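Local coordinates for protein N-acetylmuramoyl-L-alanine amidase (Mycolicibacterium smegmatis, PDB 7AGM) that probably hydrolyses the amide bond between N-acetylmuramic acid and L-alanine in peptidoglycan, as a zinc-dependent amidase of the Amidase_3 family, at residues S42-D47 with G184-P189. Numbering follows the deposited sequence.
Sequences SGTATD and GNMKNP
Lys-187 NZ donates to Ala-45 O (2.7 Å) from 32° off the carbonyl plane; it is the one direct hydrogen bond joining 42-47 to 184-189. The lysine chain bends at chi2 (-61°), which sets CD; beyond it the chain is extended, and Lys-187 CE lies 3.6 Å from Thr-44 OG1. In one of two modelled conformers, Asp-47 OD1 stays 4.3 Å from Lys-187 NZ, too far for a salt bridge, and a water that donates to OD1 and accepts from NZ bridges them. Another water accepts from Asp-47 N and donates to Met-186 O, an oxygen that also receives a CA-H...O contact from Thr-46. Segment 184-189 leaves strand 178-185 of the central mixed sheet through a type I turn, Asn-185 to Asn-188. Asn-185 OD1 accepts from Lys-187 N, an Asx turn, and from Gly-111 N, while ND2 bonds Gly-115 O; Asn-188 then N-caps helix 189-196. Met-186 packs its SD 3.7 Å from Thr-44 CG2, and Met-186 CE is 3.9 Å from Thr-46 CG2. Thr-46 OG1 is engaged by Asp-48 OD2 and Tyr-50 N. Thr-44 N donates to OE1 of the zinc ligand Glu-52, and the Thr-44 side chain lies about 6 Å from the zinc.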
loop_
_atom_site.group_PDB
_atom_site.type_symbol
_atom_site.label_atom_id
_atom_site.label_comp_id
_atom_site.label_asym_id
_atom_site.label_seq_id
_atom_site.Cartn_x
_atom_site.Cartn_y
_atom_site.Cartn_z
ATOM N N SER A 42 -10.861 -10.339 3.737
ATOM C CA SER A 42 -11.537 -9.315 4.525
ATOM C C SER A 42 -10.560 -8.282 5.079
ATOM O O SER A 42 -10.920 -7.111 5.243
ATOM C CB SER A 42 -12.317 -9.968 5.666
ATOM O OG SER A 42 -11.461 -10.771 6.456
ATOM N N GLY A 43 -9.333 -8.686 5.361
ATOM C CA GLY A 43 -8.406 -7.839 6.078
ATOM C C GLY A 43 -8.435 -8.119 7.570
ATOM O O GLY A 43 -9.341 -8.764 8.098
ATOM N N THR A 44 -7.410 -7.626 8.259
ATOM C CA THR A 44 -7.304 -7.849 9.691
ATOM C C THR A 44 -8.052 -6.747 10.437
ATOM O O THR A 44 -8.796 -5.959 9.849
ATOM C CB THR A 44 -5.841 -8.034 10.100
ATOM O OG1 THR A 44 -5.777 -8.491 11.461
ATOM C CG2 THR A 44 -5.058 -6.731 9.954
ATOM N N ALA A 45 -7.881 -6.705 11.755
ATOM C CA ALA A 45 -8.536 -5.717 12.596
ATOM C C ALA A 45 -7.771 -5.629 13.903
ATOM O O ALA A 45 -6.998 -6.528 14.256
ATOM C CB ALA A 45 -9.999 -6.085 12.892
ATOM N N THR A 46 -7.991 -4.530 14.616
ATOM C CA THR A 46 -7.463 -4.437 15.968
ATOM C C THR A 46 -8.163 -5.469 16.853
ATOM O O THR A 46 -9.182 -6.055 16.477
ATOM C CB THR A 46 -7.639 -3.024 16.539
ATOM O OG1 THR A 46 -9.033 -2.738 16.737
ATOM C CG2 THR A 46 -7.042 -1.976 15.583
ATOM N N ASP A 47 -7.595 -5.703 18.038
ATOM C CA ASP A 47 -8.196 -6.659 18.961
ATOM C C ASP A 47 -9.658 -6.326 19.216
ATOM O O ASP A 47 -10.506 -7.220 19.306
ATOM C CB ASP A 47 -7.432 -6.667 20.286
ATOM C CG ASP A 47 -6.100 -7.370 20.187
ATOM O OD1 ASP A 47 -5.948 -8.235 19.300
ATOM O OD2 ASP A 47 -5.209 -7.062 21.005
ATOM N N GLY A 184 1.664 -0.811 9.862
ATOM C CA GLY A 184 1.890 -1.226 11.235
ATOM C C GLY A 184 1.128 -2.499 11.515
ATOM O O GLY A 184 0.484 -3.073 10.631
ATOM N N ASN A 185 1.196 -2.923 12.776
ATOM C CA ASN A 185 0.563 -4.154 13.238
ATOM C C ASN A 185 -0.706 -3.780 14.004
ATOM O O ASN A 185 -0.632 -3.188 15.086
ATOM C CB ASN A 185 1.538 -4.903 14.142
ATOM C CG ASN A 185 0.958 -6.187 14.707
ATOM O OD1 ASN A 185 -0.131 -6.616 14.322
ATOM N ND2 ASN A 185 1.705 -6.823 15.614
ATOM N N MET A 186 -1.866 -4.145 13.454
ATOM C CA MET A 186 -3.129 -3.828 14.119
ATOM C C MET A 186 -3.268 -4.530 15.463
ATOM O O MET A 186 -4.089 -4.107 16.288
ATOM C CB MET A 186 -4.319 -4.202 13.232
ATOM C CG MET A 186 -4.289 -3.531 11.863
ATOM S SD MET A 186 -5.931 -3.360 11.113
ATOM C CE MET A 186 -6.502 -1.782 11.774
ATOM N N LYS A 187 -2.502 -5.592 15.692
ATOM C CA LYS A 187 -2.539 -6.332 16.945
ATOM C C LYS A 187 -1.619 -5.754 18.011
ATOM O O LYS A 187 -1.630 -6.244 19.145
ATOM C CB LYS A 187 -2.180 -7.800 16.701
ATOM C CG LYS A 187 -3.009 -8.463 15.617
ATOM C CD LYS A 187 -4.483 -8.454 15.973
ATOM C CE LYS A 187 -5.299 -9.185 14.918
ATOM N NZ LYS A 187 -6.762 -9.046 15.173
ATOM N N ASN A 188 -0.830 -4.737 17.683
ATOM C CA ASN A 188 0.087 -4.087 18.613
ATOM C C ASN A 188 -0.595 -2.880 19.264
ATOM O O ASN A 188 -1.301 -2.131 18.582
ATOM C CB ASN A 188 1.342 -3.621 17.875
ATOM C CG ASN A 188 2.236 -2.760 18.738
ATOM O OD1 ASN A 188 2.199 -1.534 18.656
ATOM N ND2 ASN A 188 3.048 -3.397 19.574
ATOM N N PRO A 189 -0.407 -2.661 20.573
ATOM C CA PRO A 189 -1.103 -1.535 21.228
ATOM C C PRO A 189 -0.741 -0.157 20.695
ATOM O O PRO A 189 -1.616 0.722 20.650
ATOM C CB PRO A 189 -0.733 -1.702 22.709
ATOM C CG PRO A 189 -0.471 -3.163 22.867
ATOM C CD PRO A 189 0.158 -3.608 21.549
HETATM O O HOH W 1 -5.135 -4.403 18.719
HETATM O O HOH W 2 -7.135 -9.960 17.744
HETATM O O HOH W 3 -2.456 -6.296 21.704
#